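Local coordinates for putative Fe-S biosynthesis protein (PDB 2QGO) that probably takes part in the biosynthesis of iron-sulphur clusters, though its precise role is not established, at residues L4-T9 with N87-Y92; H49-W54 with D107-G113. The contacts are given in a common frame with arbitrary orientation. Residue numbers count along the deposited sequence, not the author numbering.

Contact 1 (L4-T9 with N87-Y92)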
ATOM      1  N   LEU A   4     -12.382   0.323   7.474  1.00 33.62           N
ATOM      2  CA  LEU A   4     -10.905   0.094   7.409  1.00 32.51           C
ATOM      3  C   LEU A   4     -10.154   1.282   7.975  1.00 30.65           C
ATOM      4  O   LEU A   4     -10.434   2.428   7.630  1.00 29.10           O
ATOM      5  CB  LEU A   4     -10.425  -0.078   5.962  1.00 36.15           C
ATOM      6  CG  LEU A   4     -10.914  -1.140   4.986  1.00 37.69           C
ATOM      7  CD1 LEU A   4     -10.615  -2.521   5.519  1.00 38.29           C
ATOM      8  CD2 LEU A   4     -12.395  -0.948   4.750  1.00 40.65           C
ATOM      9  N   ASN A   5      -9.190   1.016   8.838  1.00 28.52           N
ATOM     10  CA  ASN A   5      -8.388   2.098   9.370  1.00 28.38           C
ATOM     11  C   ASN A   5      -6.972   1.559   9.492  1.00 27.42           C
ATOM     12  O   ASN A   5      -6.761   0.345   9.600  1.00 26.57           O
ATOM     13  CB  ASN A   5      -8.921   2.585  10.721  1.00 32.03           C
ATOM     14  CG  ASN A   5      -8.657   1.611  11.832  1.00 34.15           C
ATOM     15  OD1 ASN A   5      -9.369   0.615  11.991  1.00 37.82           O
ATOM     16  ND2 ASN A   5      -7.609   1.879  12.608  1.00 37.03           N
ATOM     17  N   ILE A   6      -5.999   2.454   9.454  1.00 25.26           N
ATOM     18  CA  ILE A   6      -4.615   2.027   9.526  1.00 25.87           C
ATOM     19  C   ILE A   6      -3.750   3.041  10.240  1.00 25.19           C
ATOM     20  O   ILE A   6      -4.044   4.233  10.241  1.00 26.57           O
ATOM     21  CB  ILE A   6      -4.049   1.807   8.097  1.00 24.91           C
ATOM     22  CG1 ILE A   6      -2.696   1.100   8.162  1.00 25.55           C
ATOM     23  CG2 ILE A   6      -3.898   3.155   7.375  1.00 24.79           C
ATOM     24  CD1 ILE A   6      -2.151   0.704   6.792  1.00 25.40           C
ATOM     25  N   LYS A   7      -2.674   2.562  10.842  1.00 25.82           N
ATOM     26  CA  LYS A   7      -1.735   3.439  11.531  1.00 27.53           C
ATOM     27  C   LYS A   7      -0.329   3.046  11.092  1.00 26.77           C
ATOM     28  O   LYS A   7      -0.047   1.859  10.891  1.00 24.11           O
ATOM     29  CB  LYS A   7      -1.870   3.301  13.059  1.00 29.93           C
ATOM     30  CG  LYS A   7      -1.023   4.314  13.825  1.00 33.28           C
ATOM     31  CD  LYS A   7      -1.463   4.454  15.278  1.00 38.01           C
ATOM     32  CE  LYS A   7      -0.868   5.723  15.918  1.00 40.13           C
ATOM     33  NZ  LYS A   7      -1.323   5.906  17.338  1.00 41.23           N
ATOM     34  N   PHE A   8       0.538   4.043  10.919  1.00 26.09           N
ATOM     35  CA  PHE A   8       1.922   3.798  10.518  1.00 25.99           C
ATOM     36  C   PHE A   8       2.821   4.124  11.706  1.00 27.06           C
ATOM     37  O   PHE A   8       2.748   5.225  12.254  1.00 25.73           O
ATOM     38  CB  PHE A   8       2.339   4.696   9.348  1.00 26.36           C
ATOM     39  CG  PHE A   8       1.490   4.547   8.115  1.00 27.95           C
ATOM     40  CD1 PHE A   8       0.262   5.192   8.016  1.00 28.61           C
ATOM     41  CD2 PHE A   8       1.927   3.773   7.041  1.00 28.57           C
ATOM     42  CE1 PHE A   8      -0.525   5.073   6.861  1.00 28.64           C
ATOM     43  CE2 PHE A   8       1.148   3.647   5.877  1.00 28.62           C
ATOM     44  CZ  PHE A   8      -0.077   4.301   5.793  1.00 27.72           C
ATOM     45  N   THR A   9       3.667   3.180  12.106  1.00 26.42           N
ATOM     46  CA  THR A   9       4.572   3.419  13.224  1.00 27.00           C
ATOM     47  C   THR A   9       5.585   4.500  12.835  1.00 27.77           C
ATOM     48  O   THR A   9       5.678   4.886  11.666  1.00 26.81           O
ATOM     49  CB  THR A   9       5.348   2.135  13.613  1.00 26.47           C
ATOM     50  OG1 THR A   9       6.250   1.774  12.556  1.00 25.32           O
ATOM     51  CG2 THR A   9       4.382   0.990  13.869  1.00 24.63           C
ATOM     52  N   ASN A  87      -8.174  -2.489  12.101  1.00 30.35           N
ATOM     53  CA  ASN A  87      -7.130  -1.783  12.843  1.00 29.05           C
ATOM     54  C   ASN A  87      -5.738  -2.195  12.378  1.00 27.20           C
ATOM     55  O   ASN A  87      -4.944  -2.743  13.146  1.00 26.57           O
ATOM     56  CB  ASN A  87      -7.284  -2.049  14.345  1.00 30.76           C
ATOM     57  CG  ASN A  87      -8.633  -1.599  14.880  1.00 32.01           C
ATOM     58  OD1 ASN A  87      -9.319  -2.347  15.586  1.00 32.99           O
ATOM     59  ND2 ASN A  87      -9.021  -0.376  14.545  1.00 30.47           N
ATOM     60  N   MET A  88      -5.441  -1.916  11.114  1.00 25.89           N
ATOM     61  CA  MET A  88      -4.150  -2.263  10.554  1.00 24.29           C
ATOM     62  C   MET A  88      -3.022  -1.353  11.005  1.00 23.19           C
ATOM     63  O   MET A  88      -3.213  -0.176  11.298  1.00 22.50           O
ATOM     64  CB  MET A  88      -4.206  -2.260   9.026  1.00 24.56           C
ATOM     65  CG  MET A  88      -5.094  -3.346   8.448  1.00 25.98           C
ATOM     66  SD  MET A  88      -5.177  -3.290   6.645  1.00 23.26           S
ATOM     67  CE  MET A  88      -6.315  -1.932   6.445  1.00 25.74           C
ATOM     68  N   VAL A  89      -1.837  -1.935  11.055  1.00 22.88           N
ATOM     69  CA  VAL A  89      -0.641  -1.226  11.436  1.00 21.76           C
ATOM     70  C   VAL A  89       0.439  -1.560  10.414  1.00 21.74           C
ATOM     71  O   VAL A  89       0.642  -2.726  10.073  1.00 21.75           O
ATOM     72  CB  VAL A  89      -0.150  -1.664  12.836  1.00 24.37           C
ATOM     73  CG1 VAL A  89       1.230  -1.076  13.111  1.00 22.98           C
ATOM     74  CG2 VAL A  89      -1.142  -1.213  13.907  1.00 23.14           C
ATOM     75  N   MET A  90       1.102  -0.530   9.900  1.00 20.83           N
ATOM     76  CA  MET A  90       2.197  -0.736   8.960  1.00 21.96           C
ATOM     77  C   MET A  90       3.465  -0.382   9.739  1.00 20.03           C
ATOM     78  O   MET A  90       3.574   0.691  10.317  1.00 20.01           O
ATOM     79  CB  MET A  90       2.058   0.170   7.726  1.00 22.11           C
ATOM     80  CG  MET A  90       3.081  -0.124   6.607  1.00 25.83           C
ATOM     81  SD  MET A  90       2.781  -1.685   5.702  1.00 26.70           S
ATOM     82  CE  MET A  90       1.447  -1.151   4.543  1.00 28.38           C
ATOM     83  N   ASP A  91       4.415  -1.303   9.767  1.00 22.56           N
ATOM     84  CA  ASP A  91       5.663  -1.079  10.484  1.00 24.44           C
ATOM     85  C   ASP A  91       6.848  -1.308   9.554  1.00 25.20           C
ATOM     86  O   ASP A  91       6.684  -1.796   8.436  1.00 26.47           O
ATOM     87  CB  ASP A  91       5.732  -2.024  11.687  1.00 24.53           C
ATOM     88  CG  ASP A  91       6.926  -1.758  12.573  1.00 27.76           C
ATOM     89  OD1 ASP A  91       7.370  -0.592  12.658  1.00 26.90           O
ATOM     90  OD2 ASP A  91       7.416  -2.719  13.205  1.00 33.33           O
ATOM     91  N   TYR A  92       8.036  -0.939  10.016  1.00 27.45           N
ATOM     92  CA  TYR A  92       9.250  -1.108   9.234  1.00 29.30           C
ATOM     93  C   TYR A  92      10.387  -1.532  10.159  1.00 32.22           C
ATOM     94  O   TYR A  92      10.669  -0.858  11.141  1.00 31.60           O
ATOM     95  CB  TYR A  92       9.638   0.203   8.532  1.00 29.38           C
ATOM     96  CG  TYR A  92      10.802   0.030   7.575  1.00 30.02           C
ATOM     97  CD1 TYR A  92      10.613  -0.541   6.321  1.00 29.29           C
ATOM     98  CD2 TYR A  92      12.105   0.354   7.958  1.00 30.95           C
ATOM     99  CE1 TYR A  92      11.693  -0.796   5.463  1.00 30.91           C
ATOM    100  CE2 TYR A  92      13.199   0.101   7.105  1.00 31.94           C
ATOM    101  CZ  TYR A  92      12.982  -0.474   5.862  1.00 31.68           C
ATOM    102  OH  TYR A  92      14.039  -0.742   5.016  1.00 36.04           O
TER
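At the edge of the mixed sheet, strand 6-8, outermost within the chain, runs parallel to strand 88-92 (axes 4.6 Å apart, inclined by 21°) and leads straight into helix 10-18. The ladder alternates as parallel strands do: Met-88 N donates to Asn-5 O (3.0 Å), Lys-7 N to Met-88 O (2.8 Å), Met-90 N to Lys-7 O (2.8 Å) and Thr-9 N to Met-90 O (3.1 Å). The two faces differ in character. Ile-6, Phe-8, Met-88 and Met-90 all point to one side and are buried. Ile-6 is extended (t, t), which lays CG1 3.8 Å from Met-88 CB and carries CD1 to 4.3 Å from Met-90 CB. Met-88 (m, t, m) runs extended to SD, and its m chi3 turns the methyl so that CE lies 4.4 Å from Leu-4 CD1; Met-90 (t, p, p) folds differently and sends CE toward Ile-52. The m rotamer of Phe-8 brings CD2 3.7 Å from Met-90 CB, while its ring packs on Val-13 and Leu-16 of helix 10-18. On the other face Val-89 sits beside Lys-7, whose all-trans chain carries the ammonium away from the partner strand. Thr-9, in the p rotamer, donates OG1 to Asp-91 OD1 (2.6 Å) and accepts from the backbone of Ala-12 as N-cap of helix 10-18; its CG2 meets Val-89 CG1 at 3.8 Å. Asp-91 OD1 in turn accepts a weak bond from Tyr-92 N at 2.7 Å. Apolar contacts thus line the buried face, while one threonine hydroxyl bonds to strand 88-92 and caps helix 10-18.

Contact 2 (H49-W54 with D107-G113)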
ATOM      1  N   HIS A  49       0.018 -11.904   0.206  1.00 36.07           N
ATOM      2  CA  HIS A  49       1.049 -10.886   0.002  1.00 35.60           C
ATOM      3  C   HIS A  49       0.440  -9.534  -0.371  1.00 33.96           C
ATOM      4  O   HIS A  49      -0.575  -9.466  -1.067  1.00 32.98           O
ATOM      5  CB  HIS A  49       2.014 -11.327  -1.098  1.00 37.32           C
ATOM      6  CG  HIS A  49       3.078 -10.318  -1.405  1.00 39.47           C
ATOM      7  ND1 HIS A  49       3.953  -9.845  -0.450  1.00 40.37           N
ATOM      8  CD2 HIS A  49       3.391  -9.674  -2.553  1.00 40.19           C
ATOM      9  CE1 HIS A  49       4.759  -8.951  -0.994  1.00 40.64           C
ATOM     10  NE2 HIS A  49       4.438  -8.828  -2.271  1.00 41.80           N
ATOM     11  N   PHE A  50       1.058  -8.454   0.096  1.00 31.58           N
ATOM     12  CA  PHE A  50       0.552  -7.124  -0.212  1.00 28.96           C
ATOM     13  C   PHE A  50       1.642  -6.174  -0.660  1.00 27.38           C
ATOM     14  O   PHE A  50       2.831  -6.413  -0.459  1.00 27.73           O
ATOM     15  CB  PHE A  50      -0.149  -6.502   1.004  1.00 28.45           C
ATOM     16  CG  PHE A  50      -1.261  -7.338   1.566  1.00 28.38           C
ATOM     17  CD1 PHE A  50      -0.980  -8.433   2.382  1.00 27.92           C
ATOM     18  CD2 PHE A  50      -2.584  -7.035   1.287  1.00 27.36           C
ATOM     19  CE1 PHE A  50      -2.006  -9.215   2.913  1.00 28.42           C
ATOM     20  CE2 PHE A  50      -3.622  -7.817   1.817  1.00 29.34           C
ATOM     21  CZ  PHE A  50      -3.325  -8.903   2.629  1.00 26.88           C
ATOM     22  N   SER A  51       1.228  -5.082  -1.279  1.00 26.59           N
ATOM     23  CA  SER A  51       2.185  -4.085  -1.705  1.00 26.75           C
ATOM     24  C   SER A  51       1.567  -2.705  -1.665  1.00 25.05           C
ATOM     25  O   SER A  51       0.340  -2.547  -1.710  1.00 24.13           O
ATOM     26  CB  SER A  51       2.715  -4.411  -3.110  1.00 29.30           C
ATOM     27  OG  SER A  51       1.669  -4.598  -4.033  1.00 31.48           O
ATOM     28  N   ILE A  52       2.429  -1.709  -1.530  1.00 24.32           N
ATOM     29  CA  ILE A  52       2.006  -0.316  -1.506  1.00 24.77           C
ATOM     30  C   ILE A  52       2.349   0.276  -2.857  1.00 23.79           C
ATOM     31  O   ILE A  52       3.505   0.279  -3.268  1.00 22.83           O
ATOM     32  CB  ILE A  52       2.752   0.500  -0.426  1.00 25.07           C
ATOM     33  CG1 ILE A  52       2.161   0.204   0.952  1.00 27.23           C
ATOM     34  CG2 ILE A  52       2.662   2.000  -0.741  1.00 26.31           C
ATOM     35  CD1 ILE A  52       0.696   0.615   1.079  1.00 30.93           C
ATOM     36  N   ILE A  53       1.339   0.778  -3.547  1.00 22.88           N
ATOM     37  CA  ILE A  53       1.553   1.383  -4.846  1.00 22.63           C
ATOM     38  C   ILE A  53       1.375   2.878  -4.677  1.00 21.34           C
ATOM     39  O   ILE A  53       0.384   3.312  -4.100  1.00 21.19           O
ATOM     40  CB  ILE A  53       0.513   0.867  -5.868  1.00 21.44           C
ATOM     41  CG1 ILE A  53       0.546  -0.661  -5.909  1.00 23.21           C
ATOM     42  CG2 ILE A  53       0.777   1.463  -7.238  1.00 23.37           C
ATOM     43  CD1 ILE A  53       1.930  -1.247  -6.126  1.00 23.35           C
ATOM     44  N   TRP A  54       2.327   3.671  -5.152  1.00 21.51           N
ATOM     45  CA  TRP A  54       2.166   5.113  -5.037  1.00 21.43           C
ATOM     46  C   TRP A  54       1.901   5.781  -6.386  1.00 21.73           C
ATOM     47  O   TRP A  54       2.416   5.355  -7.420  1.00 22.39           O
ATOM     48  CB  TRP A  54       3.375   5.761  -4.343  1.00 20.18           C
ATOM     49  CG  TRP A  54       4.659   5.725  -5.097  1.00 21.05           C
ATOM     50  CD1 TRP A  54       5.644   4.789  -4.995  1.00 20.20           C
ATOM     51  CD2 TRP A  54       5.132   6.708  -6.033  1.00 20.77           C
ATOM     52  NE1 TRP A  54       6.707   5.127  -5.800  1.00 19.21           N
ATOM     53  CE2 TRP A  54       6.420   6.299  -6.450  1.00 20.92           C
ATOM     54  CE3 TRP A  54       4.594   7.891  -6.558  1.00 19.95           C
ATOM     55  CZ2 TRP A  54       7.181   7.035  -7.366  1.00 20.45           C
ATOM     56  CZ3 TRP A  54       5.351   8.628  -7.476  1.00 20.27           C
ATOM     57  CH2 TRP A  54       6.631   8.192  -7.869  1.00 22.66           C
ATOM     58  N   ASP A 107       1.472  -9.580   6.279  1.00 27.71           N
ATOM     59  CA  ASP A 107       2.591  -9.709   5.360  1.00 27.74           C
ATOM     60  C   ASP A 107       3.811  -9.048   5.985  1.00 27.32           C
ATOM     61  O   ASP A 107       3.787  -7.860   6.290  1.00 26.28           O
ATOM     62  CB  ASP A 107       2.244  -9.043   4.027  1.00 30.03           C
ATOM     63  CG  ASP A 107       3.274  -9.316   2.949  1.00 31.41           C
ATOM     64  OD1 ASP A 107       4.334  -9.893   3.269  1.00 33.35           O
ATOM     65  OD2 ASP A 107       3.023  -8.943   1.783  1.00 31.44           O
ATOM     66  N   GLY A 108       4.874  -9.827   6.182  1.00 27.65           N
ATOM     67  CA  GLY A 108       6.089  -9.302   6.783  1.00 26.77           C
ATOM     68  C   GLY A 108       7.046  -8.623   5.819  1.00 28.83           C
ATOM     69  O   GLY A 108       8.044  -8.026   6.237  1.00 28.13           O
ATOM     70  N   SER A 109       6.759  -8.710   4.524  1.00 29.11           N
ATOM     71  CA  SER A 109       7.626  -8.078   3.534  1.00 31.00           C
ATOM     72  C   SER A 109       6.809  -7.453   2.409  1.00 29.30           C
ATOM     73  O   SER A 109       6.776  -7.963   1.287  1.00 28.45           O
ATOM     74  CB  SER A 109       8.627  -9.098   2.975  1.00 33.52           C
ATOM     75  OG  SER A 109       7.985 -10.323   2.629  1.00 39.16           O
ATOM     76  N   VAL A 110       6.151  -6.343   2.733  1.00 27.87           N
ATOM     77  CA  VAL A 110       5.321  -5.606   1.787  1.00 27.17           C
ATOM     78  C   VAL A 110       6.210  -4.844   0.811  1.00 26.23           C
ATOM     79  O   VAL A 110       7.151  -4.158   1.216  1.00 25.42           O
ATOM     80  CB  VAL A 110       4.404  -4.579   2.513  1.00 27.43           C
ATOM     81  CG1 VAL A 110       3.518  -3.859   1.495  1.00 25.45           C
ATOM     82  CG2 VAL A 110       3.551  -5.278   3.574  1.00 25.37           C
ATOM     83  N   ASP A 111       5.906  -4.966  -0.476  1.00 26.87           N
ATOM     84  CA  ASP A 111       6.675  -4.280  -1.507  1.00 29.27           C
ATOM     85  C   ASP A 111       6.108  -2.893  -1.823  1.00 27.98           C
ATOM     86  O   ASP A 111       4.944  -2.603  -1.556  1.00 27.09           O
ATOM     87  CB  ASP A 111       6.697  -5.105  -2.799  1.00 33.81           C
ATOM     88  CG  ASP A 111       7.204  -6.511  -2.582  1.00 37.87           C
ATOM     89  OD1 ASP A 111       8.292  -6.674  -1.979  1.00 41.00           O
ATOM     90  OD2 ASP A 111       6.521  -7.461  -3.020  1.00 41.87           O
ATOM     91  N   ILE A 112       6.954  -2.036  -2.373  1.00 26.17           N
ATOM     92  CA  ILE A 112       6.539  -0.702  -2.765  1.00 26.40           C
ATOM     93  C   ILE A 112       6.789  -0.563  -4.259  1.00 25.56           C
ATOM     94  O   ILE A 112       7.864  -0.902  -4.751  1.00 24.30           O
ATOM     95  CB  ILE A 112       7.346   0.386  -2.043  1.00 28.48           C
ATOM     96  CG1 ILE A 112       6.924   0.461  -0.571  1.00 29.38           C
ATOM     97  CG2 ILE A 112       7.141   1.733  -2.744  1.00 27.88           C
ATOM     98  CD1 ILE A 112       7.770   1.421   0.230  1.00 31.70           C
ATOM     99  N   GLY A 113       5.795  -0.061  -4.976  1.00 24.71           N
ATOM    100  CA  GLY A 113       5.960   0.108  -6.402  1.00 24.57           C
ATOM    101  C   GLY A 113       5.446   1.426  -6.938  1.00 23.48           C
ATOM    102  O   GLY A 113       4.401   1.928  -6.514  1.00 22.74           O
TER
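A parallel pair in the mixed sheet begins here with a histidine held between two aspartates. His-49 donates NE2 to Asp-111 OD2 at 2.6 Å, and ND1 makes a weak bond to Asp-107 OD2, also 2.6 Å. The same Asp-107 OD2 accepts from Phe-50 N (2.6 Å), while its OD1 takes Ser-109 N at 3.0 Å in an Asx turn, just where the chain rounds a corner at Gly-108 and Ser-109. Beyond the corner the ladder runs regularly: Ile-52 N to Asp-111 O at 2.7 Å, Gly-113 N to Ile-52 O at 2.9 Å and Trp-54 N to Gly-113 O at 3.0 Å, after a weak first rung from Asp-111 N to Phe-50 O (3.4 Å). On one face Ile-52 CB lies 4.2 Å from Ile-112 CG1, and Ile-52 CG1 4.3 Å from Val-110 CG1. On the other, Ile-53 CD1 lies beside Gly-113, 4.3 Å from its CA, close enough that a CB there would be tight. Trp-54 turns its ring edge to Ile-112, CD1 to CG2 being 4.1 Å. The alternating rungs are those of a parallel beta ladder, here preceded by a corner that an Asx turn braces.

In the fold
Contacts 1 and 2 are two parallel strand pairings in the same mixed sheet, their centres about 13 Å apart. Across the sheet the order is 6-8, 88-93, 96-101, 104-114, 50-55, so the antiparallel strand 96-101 separates the two pairs; Leu-97 and Leu-99 on it touch both Met-90 and Val-110. The contacts also meet directly: Met-90 CE reaches Ile-52 CG1 at 3.9 Å, and Met-90 SD lies 4.2 Å from Val-110 CG2. Along the chain the segments alternate (4-9, 49-54, 87-92, 107-113), so the two pairings interlock the N-terminal and C-terminal halves into one domain, with their apolar side chains meeting in a shared core.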